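Putative adhesin (Bacteroides thetaiotaomicron, PDB 4QDG) probably serves in cell adhesion as a fimbrillin-superfamily lipoprotein of the outer membrane, of the FimB/Mfa2 family of pilus anchor proteins, and binds metal ions. Local coordinates at residues A28-L40 / R53-M67. Residues are numbered along the deposited sequence; the frame is centred on the assembly and turned at random.
Sequences ANAFAKKVDCLTL and RIVTGTELQDENYRM. With MG (magnesium ion), chain C.
Leu-38 and Leu-40 pair with Val-55 and Arg-53 in the antiparallel hairpin of strands 38-44 and 49-55, whose short segments run at 167°. Each is a hydrogen-bonded pair with two bonds; Leu-38 N to Val-55 O measures 2.7 Å and is nearly straight (161°). Between them Thr-39 and Ile-54 form a non-hydrogen-bonded pair, their side chains side by side on the opposite face from the leucines.

On the leucine face, Leu-38 and Met-67, a selenomethionine, meet tip to tip, CD2 to CE, while the SE of Met-67 lies 3.7 Å from Leu-40 CG. Leu-38 extends its CG trans to the backbone nitrogen (chi1 177°), which brings CD2 within 4.0 Å of Leu-60 CD2 and to the edge of the Tyr-65 ring. Leu-60 divides its branches: CD2 also meets the Phe-31 ring at its edge, and CD1 presses on the backbone of Asp-36, 3.5 Å from its C atom. Phe-19 of strand 15-20 touches both Phe-31 and Leu-38.

Beyond this apolar cluster, water bridges helix 31-34 and the residue after it to Gln-61. Gln-61 NE2 donates to two waters, one of them held by Ala-32 O and Val-35 O. Just before the hairpin, Asp-36 and Cys-37 bind magnesium together with Cys-86 and His-124; the carboxylate chelates unevenly, OD1 at 2.2 Å and OD2 at 2.6 Å from the metal.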
ATOM      1  N   ALA A  28      -3.991  -6.041  14.605  1.00 39.63           N
ATOM      2  CA  ALA A  28      -2.888  -6.494  15.425  1.00 40.25           C
ATOM      3  C   ALA A  28      -1.547  -6.015  14.880  1.00 41.30           C
ATOM      4  O   ALA A  28      -1.325  -6.021  13.670  1.00 39.81           O
ATOM      5  CB  ALA A  28      -2.912  -8.024  15.524  1.00 41.76           C
ATOM      6  N   ASN A  29      -0.639  -5.636  15.798  1.00 37.96           N
ATOM      7  CA  ASN A  29       0.685  -5.110  15.480  1.00 37.08           C
ATOM      8  C   ASN A  29       1.544  -6.110  14.711  1.00 40.54           C
ATOM      9  O   ASN A  29       1.753  -7.240  15.144  1.00 41.46           O
ATOM     10  CB  ASN A  29       1.419  -4.623  16.738  1.00 36.67           C
ATOM     11  CG  ASN A  29       2.703  -3.875  16.448  1.00 49.41           C
ATOM     12  OD1 ASN A  29       2.865  -3.242  15.386  1.00 34.36           O
ATOM     13  ND2 ASN A  29       3.649  -3.945  17.389  1.00 44.02           N
ATOM     14  N   ALA A  30       2.031  -5.668  13.546  1.00 36.47           N
ATOM     15  CA  ALA A  30       2.871  -6.448  12.658  1.00 35.69           C
ATOM     16  C   ALA A  30       4.113  -5.656  12.283  1.00 38.45           C
ATOM     17  O   ALA A  30       4.804  -6.025  11.316  1.00 40.45           O
ATOM     18  CB  ALA A  30       2.080  -6.821  11.411  1.00 36.34           C
ATOM     19  N   PHE A  31       4.407  -4.563  13.040  1.00 31.71           N
ATOM     20  CA  PHE A  31       5.558  -3.696  12.786  1.00 29.68           C
ATOM     21  C   PHE A  31       6.861  -4.500  12.702  1.00 34.05           C
ATOM     22  O   PHE A  31       7.592  -4.337  11.737  1.00 32.00           O
ATOM     23  CB  PHE A  31       5.711  -2.592  13.870  1.00 30.64           C
ATOM     24  CG  PHE A  31       6.823  -1.609  13.547  1.00 30.37           C
ATOM     25  CD1 PHE A  31       8.134  -1.853  13.950  1.00 33.91           C
ATOM     26  CD2 PHE A  31       6.571  -0.473  12.791  1.00 29.14           C
ATOM     27  CE1 PHE A  31       9.169  -0.973  13.601  1.00 34.00           C
ATOM     28  CE2 PHE A  31       7.604   0.425  12.477  1.00 31.84           C
ATOM     29  CZ  PHE A  31       8.891   0.169  12.887  1.00 30.62           C
ATOM     30  N   ALA A  32       7.144  -5.354  13.723  1.00 34.19           N
ATOM     31  CA  ALA A  32       8.363  -6.158  13.842  1.00 35.76           C
ATOM     32  C   ALA A  32       8.580  -7.074  12.638  1.00 41.35           C
ATOM     33  O   ALA A  32       9.719  -7.242  12.212  1.00 41.29           O
ATOM     34  CB  ALA A  32       8.339  -6.984  15.125  1.00 37.26           C
ATOM     35  N   LYS A  33       7.514  -7.624  12.069  1.00 39.65           N
ATOM     36  CA  LYS A  33       7.678  -8.517  10.929  1.00 41.28           C
ATOM     37  C   LYS A  33       7.571  -7.801   9.590  1.00 45.81           C
ATOM     38  O   LYS A  33       8.058  -8.344   8.596  1.00 46.54           O
ATOM     39  CB  LYS A  33       6.709  -9.721  10.974  1.00 45.06           C
ATOM     40  CG  LYS A  33       5.281  -9.426  11.399  1.00 63.64           C
ATOM     41  CD  LYS A  33       4.519 -10.729  11.693  1.00 79.90           C
ATOM     42  CE  LYS A  33       3.135 -10.493  12.273  1.00 91.68           C
ATOM     43  NZ  LYS A  33       2.319 -11.740  12.316  1.00 92.18           N
ATOM     44  N   LYS A  34       7.008  -6.573   9.544  1.00 41.55           N
ATOM     45  CA  LYS A  34       6.834  -5.904   8.251  1.00 39.80           C
ATOM     46  C   LYS A  34       7.738  -4.709   8.007  1.00 42.51           C
ATOM     47  O   LYS A  34       8.089  -4.497   6.856  1.00 43.34           O
ATOM     48  CB  LYS A  34       5.360  -5.482   8.038  1.00 41.30           C
ATOM     49  CG  LYS A  34       4.328  -6.643   8.080  1.00 42.84           C
ATOM     50  CD  LYS A  34       4.675  -7.831   7.185  1.00 49.21           C
ATOM     51  CE  LYS A  34       3.796  -7.999   5.974  1.00 63.79           C
ATOM     52  NZ  LYS A  34       4.592  -8.068   4.711  1.00 73.32           N
ATOM     53  N   VAL A  35       8.124  -3.922   9.037  1.00 39.09           N
ATOM     54  CA  VAL A  35       8.931  -2.706   8.797  1.00 38.32           C
ATOM     55  C   VAL A  35      10.390  -2.950   9.140  1.00 43.17           C
ATOM     56  O   VAL A  35      10.745  -3.013  10.311  1.00 43.71           O
ATOM     57  CB  VAL A  35       8.358  -1.459   9.523  1.00 40.35           C
ATOM     58  CG1 VAL A  35       9.159  -0.204   9.169  1.00 40.45           C
ATOM     59  CG2 VAL A  35       6.881  -1.263   9.194  1.00 38.66           C
ATOM     60  N   ASP A  36      11.232  -3.061   8.095  1.00 40.02           N
ATOM     61  CA  ASP A  36      12.666  -3.381   8.131  1.00 40.70           C
ATOM     62  C   ASP A  36      13.589  -2.130   8.143  1.00 45.61           C
ATOM     63  O   ASP A  36      14.796  -2.261   8.341  1.00 45.98           O
ATOM     64  CB  ASP A  36      13.011  -4.252   6.891  1.00 43.79           C
ATOM     65  CG  ASP A  36      12.897  -3.559   5.525  1.00 53.08           C
ATOM     66  OD1 ASP A  36      12.094  -2.605   5.401  1.00 55.38           O
ATOM     67  OD2 ASP A  36      13.603  -3.979   4.584  1.00 58.73           O
ATOM     68  N   CYS A  37      13.040  -0.945   7.854  1.00 42.11           N
ATOM     69  CA  CYS A  37      13.803   0.298   7.849  1.00 42.19           C
ATOM     70  C   CYS A  37      12.889   1.433   8.257  1.00 38.55           C
ATOM     71  O   CYS A  37      11.742   1.507   7.833  1.00 35.40           O
ATOM     72  CB  CYS A  37      14.490   0.560   6.508  1.00 44.76           C
ATOM     73  SG  CYS A  37      13.358   0.675   5.093  1.00 48.91           S
ATOM     74  N   LEU A  38      13.384   2.282   9.144  1.00 32.57           N
ATOM     75  CA  LEU A  38      12.587   3.346   9.697  1.00 30.40           C
ATOM     76  C   LEU A  38      13.270   4.699   9.543  1.00 34.69           C
ATOM     77  O   LEU A  38      14.460   4.826   9.798  1.00 34.98           O
ATOM     78  CB  LEU A  38      12.349   2.995  11.178  1.00 29.18           C
ATOM     79  CG  LEU A  38      11.592   3.966  12.073  1.00 30.01           C
ATOM     80  CD1 LEU A  38      10.130   4.148  11.609  1.00 28.41           C
ATOM     81  CD2 LEU A  38      11.652   3.474  13.479  1.00 27.25           C
ATOM     82  N   THR A  39      12.499   5.697   9.107  1.00 31.59           N
ATOM     83  CA  THR A  39      12.942   7.069   8.969  1.00 32.09           C
ATOM     84  C   THR A  39      12.078   7.865   9.912  1.00 36.91           C
ATOM     85  O   THR A  39      10.865   7.922   9.727  1.00 38.80           O
ATOM     86  CB  THR A  39      12.851   7.558   7.500  1.00 33.41           C
ATOM     87  OG1 THR A  39      13.660   6.744   6.658  1.00 30.75           O
ATOM     88  CG2 THR A  39      13.278   9.023   7.341  1.00 28.80           C
ATOM     89  N   LEU A  40      12.685   8.481  10.913  1.00 32.64           N
ATOM     90  CA  LEU A  40      11.943   9.290  11.891  1.00 30.90           C
ATOM     91  C   LEU A  40      12.393  10.765  11.763  1.00 36.06           C
ATOM     92  O   LEU A  40      13.580  11.073  11.881  1.00 35.76           O
ATOM     93  CB  LEU A  40      12.153   8.724  13.321  1.00 29.80           C
ATOM     94  CG  LEU A  40      11.373   9.339  14.501  1.00 33.58           C
ATOM     95  CD1 LEU A  40      11.996  10.658  14.971  1.00 34.58           C
ATOM     96  CD2 LEU A  40       9.860   9.426  14.251  1.00 32.43           C
ATOM     97  N   ARG A  53      16.331  10.616  12.193  1.00 40.46           N
ATOM     98  CA  ARG A  53      16.875   9.379  12.751  0.50 40.45           C
ATOM     99  C   ARG A  53      16.542   8.245  11.798  1.00 44.43           C
ATOM    100  O   ARG A  53      15.378   8.090  11.416  1.00 44.70           O
ATOM    101  CB  ARG A  53      16.310   9.092  14.157  0.50 40.51           C
ATOM    102  CG  ARG A  53      16.842   9.991  15.266  0.50 50.57           C
ATOM    103  CD  ARG A  53      18.127   9.484  15.915  0.50 56.56           C
ATOM    104  NE  ARG A  53      18.589  10.389  16.971  0.50 52.74           N
ATOM    105  CZ  ARG A  53      19.265  11.512  16.754  0.50 64.92           C
ATOM    106  NH1 ARG A  53      19.585  11.876  15.520  0.50 45.65           N
ATOM    107  NH2 ARG A  53      19.636  12.276  17.773  0.50 61.83           N
ATOM    108  N   ILE A  54      17.543   7.486  11.380  1.00 40.39           N
ATOM    109  CA  ILE A  54      17.323   6.379  10.465  1.00 40.22           C
ATOM    110  C   ILE A  54      17.695   5.077  11.171  1.00 44.14           C
ATOM    111  O   ILE A  54      18.764   4.997  11.759  1.00 44.45           O
ATOM    112  CB  ILE A  54      18.087   6.623   9.135  1.00 44.21           C
ATOM    113  CG1 ILE A  54      17.282   7.630   8.272  1.00 44.90           C
ATOM    114  CG2 ILE A  54      18.317   5.311   8.354  1.00 44.95           C
ATOM    115  CD1 ILE A  54      18.111   8.597   7.522  1.00 59.55           C
ATOM    116  N   VAL A  55      16.789   4.075  11.146  1.00 41.29           N
ATOM    117  CA  VAL A  55      17.037   2.769  11.779  1.00 42.39           C
ATOM    118  C   VAL A  55      16.853   1.653  10.727  1.00 47.52           C
ATOM    119  O   VAL A  55      15.763   1.518  10.180  1.00 45.36           O
ATOM    120  CB  VAL A  55      16.161   2.513  13.033  1.00 44.95           C
ATOM    121  CG1 VAL A  55      16.581   1.227  13.731  1.00 44.58           C
ATOM    122  CG2 VAL A  55      16.222   3.685  13.999  1.00 45.28           C
ATOM    123  N   THR A  56      17.907   0.847  10.479  1.00 45.24           N
ATOM    124  CA  THR A  56      17.890  -0.237   9.487  1.00 45.88           C
ATOM    125  C   THR A  56      18.261  -1.613  10.074  1.00 52.39           C
ATOM    126  O   THR A  56      18.088  -2.626   9.387  1.00 53.73           O
ATOM    127  CB  THR A  56      18.837   0.088   8.317  1.00 53.15           C
ATOM    128  OG1 THR A  56      20.109   0.499   8.819  1.00 54.47           O
ATOM    129  CG2 THR A  56      18.259   1.133   7.357  1.00 48.43           C
ATOM    130  N   GLY A  57      18.722  -1.641  11.323  1.00 48.82           N
ATOM    131  CA  GLY A  57      19.153  -2.859  12.004  1.00 49.84           C
ATOM    132  C   GLY A  57      18.109  -3.894  12.395  1.00 53.77           C
ATOM    133  O   GLY A  57      16.939  -3.787  12.029  1.00 53.33           O
ATOM    134  N   THR A  58      18.558  -4.924  13.148  1.00 49.58           N
ATOM    135  CA  THR A  58      17.750  -6.049  13.633  1.00 48.35           C
ATOM    136  C   THR A  58      16.876  -5.631  14.822  1.00 48.63           C
ATOM    137  O   THR A  58      15.913  -6.331  15.144  1.00 47.50           O
ATOM    138  CB  THR A  58      18.648  -7.253  14.011  1.00 59.62           C
ATOM    139  OG1 THR A  58      19.488  -6.907  15.121  1.00 59.47           O
ATOM    140  CG2 THR A  58      19.499  -7.751  12.835  1.00 58.13           C
ATOM    141  N   GLU A  59      17.214  -4.499  15.473  1.00 43.43           N
ATOM    142  CA  GLU A  59      16.488  -3.963  16.632  1.00 41.95           C
ATOM    143  C   GLU A  59      15.017  -3.669  16.295  1.00 43.24           C
ATOM    144  O   GLU A  59      14.197  -3.603  17.219  1.00 42.76           O
ATOM    145  CB  GLU A  59      17.172  -2.700  17.206  1.00 43.54           C
ATOM    146  CG  GLU A  59      17.247  -1.511  16.253  1.00 53.12           C
ATOM    147  CD  GLU A  59      18.636  -1.197  15.725  1.00 73.15           C
ATOM    148  OE1 GLU A  59      19.264  -2.106  15.135  1.00 69.87           O
ATOM    149  OE2 GLU A  59      19.089  -0.040  15.885  1.00 56.78           O
ATOM    150  N   LEU A  60      14.677  -3.527  14.980  1.00 36.75           N
ATOM    151  CA  LEU A  60      13.305  -3.251  14.550  1.00 33.49           C
ATOM    152  C   LEU A  60      12.428  -4.497  14.663  1.00 38.24           C
ATOM    153  O   LEU A  60      11.207  -4.383  14.718  1.00 37.62           O
ATOM    154  CB  LEU A  60      13.260  -2.695  13.121  1.00 32.37           C
ATOM    155  CG  LEU A  60      13.841  -1.307  12.888  1.00 34.13           C
ATOM    156  CD1 LEU A  60      13.780  -0.964  11.464  1.00 32.31           C
ATOM    157  CD2 LEU A  60      13.102  -0.245  13.673  1.00 34.99           C
ATOM    158  N   GLN A  61      13.049  -5.673  14.707  1.00 37.67           N
ATOM    159  CA  GLN A  61      12.373  -6.960  14.853  1.00 39.48           C
ATOM    160  C   GLN A  61      12.076  -7.228  16.331  1.00 45.91           C
ATOM    161  O   GLN A  61      11.310  -8.132  16.650  1.00 46.93           O
ATOM    162  CB  GLN A  61      13.209  -8.101  14.232  1.00 41.68           C
ATOM    163  CG  GLN A  61      13.123  -8.147  12.706  1.00 38.74           C
ATOM    164  CD  GLN A  61      14.197  -7.320  12.033  1.00 51.86           C
ATOM    165  OE1 GLN A  61      15.366  -7.688  11.998  1.00 52.63           O
ATOM    166  NE2 GLN A  61      13.817  -6.210  11.422  1.00 48.68           N
ATOM    167  N   ASP A  62      12.658  -6.435  17.231  1.00 42.37           N
ATOM    168  CA  ASP A  62      12.391  -6.548  18.655  1.00 43.17           C
ATOM    169  C   ASP A  62      11.130  -5.723  18.970  1.00 47.53           C
ATOM    170  O   ASP A  62      11.104  -4.529  18.683  1.00 47.43           O
ATOM    171  CB  ASP A  62      13.629  -6.095  19.469  1.00 46.21           C
ATOM    172  CG  ASP A  62      13.466  -6.027  20.975  1.00 62.56           C
ATOM    173  OD1 ASP A  62      12.574  -6.740  21.518  1.00 64.58           O
ATOM    174  OD2 ASP A  62      14.248  -5.289  21.623  1.00 70.30           O
ATOM    175  N   GLU A  63      10.086  -6.370  19.541  1.00 45.13           N
ATOM    176  CA  GLU A  63       8.827  -5.696  19.838  0.50 44.47           C
ATOM    177  C   GLU A  63       8.963  -4.726  21.030  1.00 47.58           C
ATOM    178  O   GLU A  63       8.141  -3.813  21.153  1.00 47.33           O
ATOM    179  CB  GLU A  63       7.683  -6.708  20.030  0.50 46.20           C
ATOM    180  CG  GLU A  63       6.879  -6.900  18.741  0.50 55.72           C
ATOM    181  CD  GLU A  63       6.012  -8.142  18.631  0.50 78.73           C
ATOM    182  OE1 GLU A  63       6.538  -9.257  18.855  0.50 87.14           O
ATOM    183  OE2 GLU A  63       4.821  -8.009  18.262  0.50 60.89           O
ATOM    184  N   ASN A  64      10.027  -4.875  21.849  1.00 43.43           N
ATOM    185  CA  ASN A  64      10.357  -3.991  22.970  1.00 42.66           C
ATOM    186  C   ASN A  64      11.166  -2.753  22.515  1.00 43.77           C
ATOM    187  O   ASN A  64      11.543  -1.948  23.361  1.00 45.02           O
ATOM    188  CB  ASN A  64      11.125  -4.750  24.076  1.00 46.19           C
ATOM    189  CG  ASN A  64      10.319  -5.822  24.790  1.00 92.29           C
ATOM    190  OD1 ASN A  64       9.155  -5.621  25.186  1.00 85.76           O
ATOM    191  ND2 ASN A  64      10.949  -6.979  25.016  1.00 90.67           N
ATOM    192  N   TYR A  65      11.441  -2.606  21.195  1.00 37.44           N
ATOM    193  CA  TYR A  65      12.180  -1.476  20.629  1.00 35.92           C
ATOM    194  C   TYR A  65      11.496  -0.142  20.885  1.00 36.46           C
ATOM    195  O   TYR A  65      10.287   0.003  20.678  1.00 35.74           O
ATOM    196  CB  TYR A  65      12.389  -1.622  19.086  1.00 36.64           C
ATOM    197  CG  TYR A  65      12.985  -0.388  18.428  1.00 35.68           C
ATOM    198  CD1 TYR A  65      14.269   0.044  18.744  1.00 37.74           C
ATOM    199  CD2 TYR A  65      12.224   0.404  17.568  1.00 35.26           C
ATOM    200  CE1 TYR A  65      14.791   1.221  18.208  1.00 38.15           C
ATOM    201  CE2 TYR A  65      12.741   1.582  17.017  1.00 35.57           C
ATOM    202  CZ  TYR A  65      14.030   1.980  17.335  1.00 41.09           C
ATOM    203  OH  TYR A  65      14.559   3.132  16.810  1.00 40.85           O
ATOM    204  N   ARG A  66      12.304   0.829  21.327  1.00 31.27           N
ATOM    205  CA  ARG A  66      11.901   2.216  21.578  0.50 30.33           C
ATOM    206  C   ARG A  66      12.986   3.152  21.098  1.00 33.81           C
ATOM    207  O   ARG A  66      14.161   2.829  21.208  1.00 35.39           O
ATOM    208  CB  ARG A  66      11.612   2.497  23.070  0.50 30.01           C
ATOM    209  CG  ARG A  66      10.537   1.636  23.730  0.50 37.04           C
ATOM    210  CD  ARG A  66       9.136   1.828  23.202  0.50 28.95           C
ATOM    211  NE  ARG A  66       8.204   0.976  23.934  0.50 29.56           N
ATOM    212  CZ  ARG A  66       7.845  -0.249  23.569  0.50 39.79           C
ATOM    213  NH1 ARG A  66       8.302  -0.776  22.434  0.50 26.71           N
ATOM    214  NH2 ARG A  66       7.007  -0.948  24.319  0.50 22.90           N
HETATM  215  N   MSE A  67      12.619   4.285  20.555  1.00 29.20           N
HETATM  216  CA  MSE A  67      13.601   5.249  20.116  1.00 29.11           C
HETATM  217  C   MSE A  67      13.696   6.345  21.161  1.00 35.69           C
HETATM  218  O   MSE A  67      12.753   7.117  21.338  1.00 34.90           O
HETATM  219  CB  MSE A  67      13.260   5.831  18.737  1.00 30.14           C
HETATM  220  CG  MSE A  67      14.368   6.733  18.207  1.00 35.76           C
HETATM  221 SE   MSE A  67      13.844   7.673  16.609  0.75 41.20          SE
HETATM  222  CE  MSE A  67      13.914   6.137  15.360  1.00 37.35           C
TER
HETATM  223 MG    MG C 401      13.205  -1.561   3.794  1.00 35.38          MG
HETATM  224  O   HOH W   1       5.099  -6.585  15.409  1.00 49.33           O
HETATM  225  O   HOH W   2      11.279  -5.481  11.196  1.00 47.40           O
HETATM  226  O   HOH W   3      15.353  -4.290  10.102  1.00 52.96           O